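Local coordinates for protein 6-phospho-beta-glucosidase BglT (Thermotoga maritima, PDB 1UP7) that hydrolyses cellobiose 6'-phosphate to glucose 6-phosphate and glucose, using NAD+ and a manganese ion as cofactors, at residues 145-150 / 367-372; 189-193 / 333-337; 383-387 / 399-403. One frame throughout, in Å; residues are numbered along the deposited sequence.

In the fold
Contact 2 lies beside the active site and contact 1 next to it, their centres about 14 Å apart. Contact 2 is nested along the chain within the loop that contact 1 closes. Two probable hydrogen bonds join them, between V333 N and E149 OE1 (3.2 Å) and between G145 N and N193 OD1 (3.3 Å). The side chain of N193 comes within about 3 Å of those of C164 and H194, the manganese ligands, and within about 6 Å of the bound glucose 6-phosphate. Contact 3 follows in series, its centre about 16 Å from that of contact 1; A386 packs against T371 where helix 380-389 follows helix 355-376. Contacts 1 and 3 both touch a second subunit.

Contact 1: 145-150 / 367-372; sequences GHITEF and YERLTI
This buried helix-helix contact joins helix 144-155, in the NAD-binding part of the chain, to helix 355-376 of the C-terminal part. The axes of 145-150 and 367-372 cross at -61° and approach to 10.1 Å. H146 lies opposite E368 (CA-CA 6.2 Å) and F150 opposite I372 (6.6 Å).

H146 is the knob, seated among Y367, E368, T371 and I372. Its t rotamer carries the flat ring across, so that NE2 donates to the backbone O of E368 (2.9 Å) while the CG of E368 lies 3.7 Å from the ring centroid, a CH-pi contact. Histidine suits the place because its other nitrogen, ND1, meets a water (2.8 Å) that also reaches Y367 OH (2.9 Å). A second water donates to E368 OE2 (2.8 Å) and, weakly, to G145 O (2.7 Å).

One turn on, I372 supplies an apolar wedge, its CD1 3.7 Å from the CB of F150 and 3.8 Å from the CG of E149. E149 bends (chi2 p) so that OE2 forms a salt bridge with R369 NH1 (2.9 Å). The two acids, E149 and E368, are brought close with K365 paired to both; N153 also binds E149, and D331 pairs with R369.

The hydrogen-bonded H146 knob, the E149-R369 salt bridge and the smaller I372-F150 patch make this a helix-helix interface between the Rossmann-type and C-terminal domains of a family 4 glycosidase, whose G145 end lies about 10 Å from the bound glucose 6-phosphate.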
loop_
_atom_site.group_PDB
_atom_site.type_symbol
_atom_site.label_atom_id
_atom_site.label_comp_id
_atom_site.label_asym_id
_atom_site.label_seq_id
_atom_site.Cartn_x
_atom_site.Cartn_y
_atom_site.Cartn_z
ATOM N N GLY A 145 14.974 -15.231 12.683
ATOM C CA GLY A 145 14.119 -14.323 11.938
ATOM C C GLY A 145 13.185 -15.095 11.009
ATOM O O GLY A 145 12.005 -14.729 10.848
ATOM N N HIS A 146 13.717 -16.160 10.410
ATOM C CA HIS A 146 12.963 -16.998 9.487
ATOM C C HIS A 146 11.839 -17.756 10.219
ATOM O O HIS A 146 10.709 -17.877 9.727
ATOM C CB HIS A 146 13.897 -17.976 8.782
ATOM C CG HIS A 146 13.298 -18.656 7.588
ATOM N ND1 HIS A 146 14.047 -19.453 6.748
ATOM C CD2 HIS A 146 12.027 -18.676 7.097
ATOM C CE1 HIS A 146 13.267 -19.944 5.797
ATOM N NE2 HIS A 146 12.042 -19.480 5.978
ATOM N N ILE A 147 12.152 -18.236 11.414
ATOM C CA ILE A 147 11.183 -18.926 12.238
ATOM C C ILE A 147 10.112 -17.958 12.689
ATOM O O ILE A 147 8.949 -18.298 12.717
ATOM C CB ILE A 147 11.903 -19.674 13.415
ATOM C CG1 ILE A 147 12.694 -20.852 12.844
ATOM C CG2 ILE A 147 10.868 -20.217 14.479
ATOM C CD1 ILE A 147 13.755 -21.394 13.758
ATOM N N THR A 148 10.490 -16.717 12.977
ATOM C CA THR A 148 9.483 -15.715 13.330
ATOM C C THR A 148 8.567 -15.423 12.168
ATOM O O THR A 148 7.363 -15.317 12.373
ATOM C CB THR A 148 10.150 -14.402 13.815
ATOM O OG1 THR A 148 11.055 -14.712 14.863
ATOM C CG2 THR A 148 9.168 -13.500 14.472
ATOM N N GLU A 149 9.121 -15.286 10.952
ATOM C CA GLU A 149 8.296 -15.107 9.755
ATOM C C GLU A 149 7.271 -16.238 9.697
ATOM O O GLU A 149 6.093 -16.026 9.462
ATOM C CB GLU A 149 9.138 -15.130 8.479
ATOM C CG GLU A 149 8.346 -15.102 7.161
ATOM C CD GLU A 149 7.568 -13.805 6.921
ATOM O OE1 GLU A 149 8.048 -12.720 7.298
ATOM O OE2 GLU A 149 6.470 -13.867 6.340
ATOM N N PHE A 150 7.749 -17.452 9.922
ATOM C CA PHE A 150 6.909 -18.626 9.860
ATOM C C PHE A 150 5.801 -18.621 10.932
ATOM O O PHE A 150 4.613 -18.820 10.599
ATOM C CB PHE A 150 7.791 -19.864 9.965
ATOM C CG PHE A 150 7.047 -21.158 10.125
ATOM C CD1 PHE A 150 6.239 -21.651 9.100
ATOM C CD2 PHE A 150 7.213 -21.916 11.288
ATOM C CE1 PHE A 150 5.583 -22.900 9.229
ATOM C CE2 PHE A 150 6.574 -23.134 11.438
ATOM C CZ PHE A 150 5.760 -23.644 10.402
ATOM N N TYR A 367 12.859 -15.682 -0.483
ATOM C CA TYR A 367 13.425 -16.969 -0.245
ATOM C C TYR A 367 12.795 -17.594 1.026
ATOM O O TYR A 367 12.462 -18.779 1.023
ATOM C CB TYR A 367 14.955 -16.853 -0.104
ATOM C CG TYR A 367 15.456 -17.849 0.891
ATOM C CD1 TYR A 367 15.686 -19.156 0.495
ATOM C CD2 TYR A 367 15.610 -17.510 2.259
ATOM C CE1 TYR A 367 16.120 -20.090 1.383
ATOM C CE2 TYR A 367 16.021 -18.472 3.199
ATOM C CZ TYR A 367 16.262 -19.774 2.738
ATOM O OH TYR A 367 16.669 -20.802 3.577
ATOM N N GLU A 368 12.632 -16.800 2.091
ATOM C CA GLU A 368 12.043 -17.280 3.334
ATOM C C GLU A 368 10.653 -17.862 3.129
ATOM O O GLU A 368 10.345 -18.941 3.656
ATOM C CB GLU A 368 11.977 -16.178 4.400
ATOM C CG GLU A 368 13.292 -15.845 5.110
ATOM C CD GLU A 368 13.091 -14.766 6.172
ATOM O OE1 GLU A 368 12.058 -14.034 6.107
ATOM O OE2 GLU A 368 13.955 -14.633 7.075
ATOM N N ARG A 369 9.807 -17.139 2.394
ATOM C CA ARG A 369 8.425 -17.565 2.194
ATOM C C ARG A 369 8.360 -18.764 1.252
ATOM O O ARG A 369 7.504 -19.645 1.443
ATOM C CB ARG A 369 7.457 -16.427 1.768
ATOM C CG ARG A 369 7.751 -15.065 2.388
ATOM C CD ARG A 369 6.684 -14.377 3.215
ATOM N NE ARG A 369 6.253 -13.170 2.551
ATOM C CZ ARG A 369 5.818 -12.029 3.111
ATOM N NH1 ARG A 369 5.788 -11.836 4.408
ATOM N NH2 ARG A 369 5.441 -11.052 2.304
ATOM N N LEU A 370 9.254 -18.825 0.265
ATOM C CA LEU A 370 9.292 -19.983 -0.620
ATOM C C LEU A 370 9.693 -21.234 0.185
ATOM O O LEU A 370 9.171 -22.335 -0.052
ATOM C CB LEU A 370 10.283 -19.778 -1.775
ATOM C CG LEU A 370 9.817 -18.876 -2.937
ATOM C CD1 LEU A 370 11.001 -18.518 -3.850
ATOM C CD2 LEU A 370 8.642 -19.523 -3.726
ATOM N N THR A 371 10.626 -21.070 1.121
ATOM C CA THR A 371 11.014 -22.183 1.961
ATOM C C THR A 371 9.836 -22.672 2.829
ATOM O O THR A 371 9.581 -23.878 2.922
ATOM C CB THR A 371 12.238 -21.806 2.807
ATOM O OG1 THR A 371 13.358 -21.541 1.934
ATOM C CG2 THR A 371 12.693 -22.993 3.637
ATOM N N ILE A 372 9.122 -21.730 3.437
ATOM C CA ILE A 372 7.979 -22.050 4.283
ATOM C C ILE A 372 6.894 -22.747 3.453
ATOM O O ILE A 372 6.295 -23.727 3.891
ATOM C CB ILE A 372 7.430 -20.774 4.942
ATOM C CG1 ILE A 372 8.359 -20.331 6.100
ATOM C CG2 ILE A 372 6.043 -20.998 5.378
ATOM C CD1 ILE A 372 8.287 -18.825 6.410
HETATM O O HOH W 1 12.710 -12.890 8.929
HETATM O O HOH W 2 16.750 -20.126 6.381
#

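Contact 2: 189-193 / 333-337; sequences YYGLN and VLEIP
Three apolar pairs form the greasy part of this contact: L192 CD1 lies 3.5 Å from L334 CD2, Y190 CB 3.9 Å from I336 CG2, and Y189 CB 4.0 Å from P337 CG. The backbones lie close, with Y190 level with I336 and L192 with L334 (CA-CA 5.0 Å each), so these side chains touch mainly near their bases; the tip of L192, however, reaches L334. The end of Y190 (chi1 p) leads away, to a hydrogen bond with E199, and L192 also packs on helix 355-376.

The segments 189-193 and 333-337 run 139° apart end to end. One backbone hydrogen bond joins them, E335 N to G191 O (2.8 Å), beside a CA-H...O contact from Y190 CA to E335 O (3.4 Å). Strand 333-341 is the middle strand of a three-stranded antiparallel sheet, while strand 185-190 pairs with 195-203 in another; the chain turns its corner at G191. Its phi/psi of 142/-157 would jam a CB against the preceding carbonyl O, so glycine fits here.

The polar edge is built round E335. With chi1 and chi2 both t, its extended side chain accepts from Y189 OH at OE1 (2.5 Å) and from N193 ND2 at OE2 (2.9 Å), the ND2 position being less certain. N318 of the adjoining strand also bonds OE2. E335 and N193 both touch C164, a manganese ligand, and N193 precedes H194, another.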
loop_
_atom_site.group_PDB
_atom_site.type_symbol
_atom_site.label_atom_id
_atom_site.label_comp_id
_atom_site.label_asym_id
_atom_site.label_seq_id
_atom_site.Cartn_x
_atom_site.Cartn_y
_atom_site.Cartn_z
ATOM N N TYR A 189 17.563 1.238 12.623
ATOM C CA TYR A 189 18.045 -0.119 12.480
ATOM C C TYR A 189 16.966 -0.944 11.799
ATOM O O TYR A 189 15.836 -0.967 12.251
ATOM C CB TYR A 189 18.257 -0.700 13.891
ATOM C CG TYR A 189 18.782 -2.121 13.915
ATOM C CD1 TYR A 189 17.997 -3.191 13.464
ATOM C CD2 TYR A 189 20.074 -2.383 14.337
ATOM C CE1 TYR A 189 18.477 -4.493 13.451
ATOM C CE2 TYR A 189 20.581 -3.653 14.347
ATOM C CZ TYR A 189 19.791 -4.711 13.893
ATOM O OH TYR A 189 20.335 -5.980 13.911
ATOM N N TYR A 190 17.315 -1.668 10.751
ATOM C CA TYR A 190 16.324 -2.486 10.054
ATOM C C TYR A 190 17.007 -3.540 9.214
ATOM O O TYR A 190 18.177 -3.427 8.860
ATOM C CB TYR A 190 15.405 -1.630 9.161
ATOM C CG TYR A 190 16.162 -0.736 8.181
ATOM C CD1 TYR A 190 16.723 0.481 8.586
ATOM C CD2 TYR A 190 16.315 -1.115 6.860
ATOM C CE1 TYR A 190 17.411 1.283 7.671
ATOM C CE2 TYR A 190 16.990 -0.331 5.969
ATOM C CZ TYR A 190 17.541 0.864 6.370
ATOM O OH TYR A 190 18.224 1.617 5.450
ATOM N N GLY A 191 16.234 -4.543 8.867
ATOM C CA GLY A 191 16.661 -5.602 7.986
ATOM C C GLY A 191 16.058 -6.891 8.500
ATOM O O GLY A 191 15.034 -6.928 9.186
ATOM N N LEU A 192 16.709 -7.970 8.130
ATOM C CA LEU A 192 16.316 -9.269 8.594
ATOM C C LEU A 192 17.369 -9.672 9.622
ATOM O O LEU A 192 18.483 -9.176 9.622
ATOM C CB LEU A 192 16.312 -10.233 7.416
ATOM C CG LEU A 192 14.999 -10.490 6.662
ATOM C CD1 LEU A 192 13.941 -9.390 6.705
ATOM C CD2 LEU A 192 15.270 -10.977 5.255
ATOM N N ASN A 193 16.985 -10.552 10.516
ATOM C CA ASN A 193 17.932 -11.242 11.377
ATOM C C ASN A 193 19.158 -11.757 10.612
ATOM O O ASN A 193 19.022 -12.460 9.619
ATOM C CB ASN A 193 17.181 -12.382 12.066
ATOM C CG ASN A 193 17.999 -13.081 13.136
ATOM O OD1 ASN A 193 18.075 -14.302 13.138
ATOM N ND2 ASN A 193 18.606 -12.321 14.050
ATOM N N VAL A 333 8.223 -9.681 8.363
ATOM C CA VAL A 333 8.929 -9.740 9.649
ATOM C C VAL A 333 10.336 -9.160 9.453
ATOM O O VAL A 333 11.084 -9.600 8.558
ATOM C CB VAL A 333 9.010 -11.179 10.222
ATOM C CG1 VAL A 333 10.056 -11.276 11.317
ATOM C CG2 VAL A 333 7.610 -11.645 10.736
ATOM N N LEU A 334 10.667 -8.160 10.262
ATOM C CA LEU A 334 11.965 -7.523 10.245
ATOM C C LEU A 334 12.549 -7.522 11.652
ATOM O O LEU A 334 11.838 -7.752 12.630
ATOM C CB LEU A 334 11.833 -6.066 9.770
ATOM C CG LEU A 334 11.207 -5.871 8.390
ATOM C CD1 LEU A 334 10.997 -4.377 8.129
ATOM C CD2 LEU A 334 12.043 -6.545 7.313
ATOM N N GLU A 335 13.843 -7.241 11.739
ATOM C CA GLU A 335 14.497 -6.978 13.020
ATOM C C GLU A 335 14.641 -5.447 13.142
ATOM O O GLU A 335 15.369 -4.834 12.372
ATOM C CB GLU A 335 15.842 -7.733 13.061
ATOM C CG GLU A 335 16.624 -7.620 14.361
ATOM C CD GLU A 335 17.854 -8.530 14.372
ATOM O OE1 GLU A 335 18.951 -8.099 13.945
ATOM O OE2 GLU A 335 17.704 -9.698 14.807
ATOM N N ILE A 336 13.919 -4.851 14.085
ATOM C CA ILE A 336 13.659 -3.400 14.134
ATOM C C ILE A 336 13.424 -2.970 15.590
ATOM O O ILE A 336 13.021 -3.800 16.421
ATOM C CB ILE A 336 12.412 -3.006 13.264
ATOM C CG1 ILE A 336 11.226 -3.971 13.548
ATOM C CG2 ILE A 336 12.763 -2.967 11.763
ATOM C CD1 ILE A 336 9.891 -3.629 12.774
ATOM N N PRO A 337 13.667 -1.695 15.903
ATOM C CA PRO A 337 13.438 -1.172 17.244
ATOM C C PRO A 337 11.956 -1.065 17.555
ATOM O O PRO A 337 11.191 -0.545 16.735
ATOM C CB PRO A 337 14.035 0.236 17.170
ATOM C CG PRO A 337 14.940 0.212 15.949
ATOM C CD PRO A 337 14.186 -0.657 14.998
#

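Contact 3: 383-387 / 399-403; sequences ALKAL and AKDLL
Helices 380-389 and 396-409 follow each other in the chain and here cross steeply, the short axes of 383-387 and 399-403 making a signed angle of 111° at a closest approach of 10.1 Å. Backbones are nearest at L384 and A399 (CA-CA 6.6 Å), where the short alanine side chain lets the leucine in.

L384 is the chief bump. Its off-well chi1 of -126° swings the tip across, placing CD1 3.6 Å from A399 O, 3.9 Å from K400 CA and 3.6 Å from L403 CD2, so that it fills the hollow between A399, K400 and L403. From the other side, L403 (t, p) points at 383-387: its CD2 lies 4.0 Å from A383 CB, the small alanine leaving space for the leucine tip. L387 (t, p), one turn after A383, brings CD2 to 3.9 Å from L403 CB and 4.2 Å from both L402 CD2 and A399 O. L384 and L387 thus interlock with L403, while A383 and A399 leave the room for leucine tips, in a helical pair at the C-terminal end of the chain.

F112 of helix 109-131 borders the same core, touching A383 and L387. At the margin, the aliphatic part of K400 meets L384 (CG to CD2 4.1 Å), while its charge makes a cation-pi contact with W231 of the second subunit, which also packs on A399.

No hydrogen bond crosses between the segments, so apolar side-chain fit and burial account for their direct adhesion.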
loop_
_atom_site.group_PDB
_atom_site.type_symbol
_atom_site.label_atom_id
_atom_site.label_comp_id
_atom_site.label_asym_id
_atom_site.label_seq_id
_atom_site.Cartn_x
_atom_site.Cartn_y
_atom_site.Cartn_z
ATOM N N ALA A 383 10.774 -26.986 -2.736
ATOM C CA ALA A 383 12.026 -26.805 -2.003
ATOM C C ALA A 383 13.169 -26.468 -2.966
ATOM O O ALA A 383 14.002 -25.605 -2.668
ATOM C CB ALA A 383 12.360 -28.035 -1.158
ATOM N N LEU A 384 13.180 -27.124 -4.126
ATOM C CA LEU A 384 14.129 -26.790 -5.199
ATOM C C LEU A 384 13.994 -25.312 -5.603
ATOM O O LEU A 384 14.974 -24.609 -5.728
ATOM C CB LEU A 384 13.823 -27.645 -6.422
ATOM C CG LEU A 384 14.851 -28.506 -7.127
ATOM C CD1 LEU A 384 15.971 -29.077 -6.210
ATOM C CD2 LEU A 384 14.086 -29.623 -7.886
ATOM N N LYS A 385 12.758 -24.868 -5.785
ATOM C CA LYS A 385 12.450 -23.505 -6.100
ATOM C C LYS A 385 12.925 -22.551 -5.002
ATOM O O LYS A 385 13.520 -21.512 -5.326
ATOM C CB LYS A 385 10.947 -23.346 -6.353
ATOM C CG LYS A 385 10.461 -21.992 -6.810
ATOM C CD LYS A 385 8.934 -22.087 -6.898
ATOM C CE LYS A 385 8.365 -20.763 -7.353
ATOM N NZ LYS A 385 6.927 -20.780 -7.564
ATOM N N ALA A 386 12.703 -22.894 -3.730
ATOM C CA ALA A 386 13.212 -22.054 -2.630
ATOM C C ALA A 386 14.735 -21.977 -2.653
ATOM O O ALA A 386 15.330 -20.893 -2.557
ATOM C CB ALA A 386 12.742 -22.545 -1.284
ATOM N N LEU A 387 15.364 -23.133 -2.825
ATOM C CA LEU A 387 16.805 -23.231 -2.810
ATOM C C LEU A 387 17.443 -22.386 -3.919
ATOM O O LEU A 387 18.429 -21.656 -3.679
ATOM C CB LEU A 387 17.174 -24.703 -2.904
ATOM C CG LEU A 387 18.500 -25.248 -2.418
ATOM C CD1 LEU A 387 18.971 -24.730 -1.018
ATOM C CD2 LEU A 387 18.416 -26.787 -2.460
ATOM N N ALA A 399 21.450 -27.826 -8.069
ATOM C CA ALA A 399 20.333 -27.731 -7.127
ATOM C C ALA A 399 19.733 -29.089 -6.741
ATOM O O ALA A 399 19.471 -29.343 -5.574
ATOM C CB ALA A 399 19.264 -26.722 -7.610
ATOM N N LYS A 400 19.571 -29.976 -7.709
ATOM C CA LYS A 400 18.959 -31.261 -7.417
ATOM C C LYS A 400 19.792 -32.142 -6.529
ATOM O O LYS A 400 19.260 -32.709 -5.560
ATOM C CB LYS A 400 18.635 -32.013 -8.707
ATOM C CG LYS A 400 17.175 -32.113 -8.936
ATOM C CD LYS A 400 16.932 -32.528 -10.359
ATOM C CE LYS A 400 15.798 -33.526 -10.412
ATOM N NZ LYS A 400 15.611 -34.145 -9.079
ATOM N N ASP A 401 21.066 -32.304 -6.871
ATOM C CA ASP A 401 21.942 -33.141 -6.058
ATOM C C ASP A 401 22.063 -32.556 -4.652
ATOM O O ASP A 401 22.024 -33.299 -3.680
ATOM C CB ASP A 401 23.327 -33.306 -6.701
ATOM C CG ASP A 401 23.304 -34.199 -7.917
ATOM O OD1 ASP A 401 22.415 -35.055 -8.013
ATOM O OD2 ASP A 401 24.146 -34.125 -8.831
ATOM N N LEU A 402 22.195 -31.241 -4.557
ATOM C CA LEU A 402 22.321 -30.592 -3.251
ATOM C C LEU A 402 21.085 -30.884 -2.370
ATOM O O LEU A 402 21.225 -31.304 -1.191
ATOM C CB LEU A 402 22.547 -29.063 -3.383
ATOM C CG LEU A 402 22.507 -28.232 -2.101
ATOM C CD1 LEU A 402 23.587 -28.708 -1.147
ATOM C CD2 LEU A 402 22.637 -26.707 -2.400
ATOM N N LEU A 403 19.890 -30.660 -2.937
ATOM C CA LEU A 403 18.647 -30.929 -2.201
ATOM C C LEU A 403 18.564 -32.375 -1.718
ATOM O O LEU A 403 18.176 -32.626 -0.588
ATOM C CB LEU A 403 17.377 -30.549 -2.993
ATOM C CG LEU A 403 16.013 -30.747 -2.242
ATOM C CD1 LEU A 403 15.850 -29.963 -0.920
ATOM C CD2 LEU A 403 14.804 -30.479 -3.113
#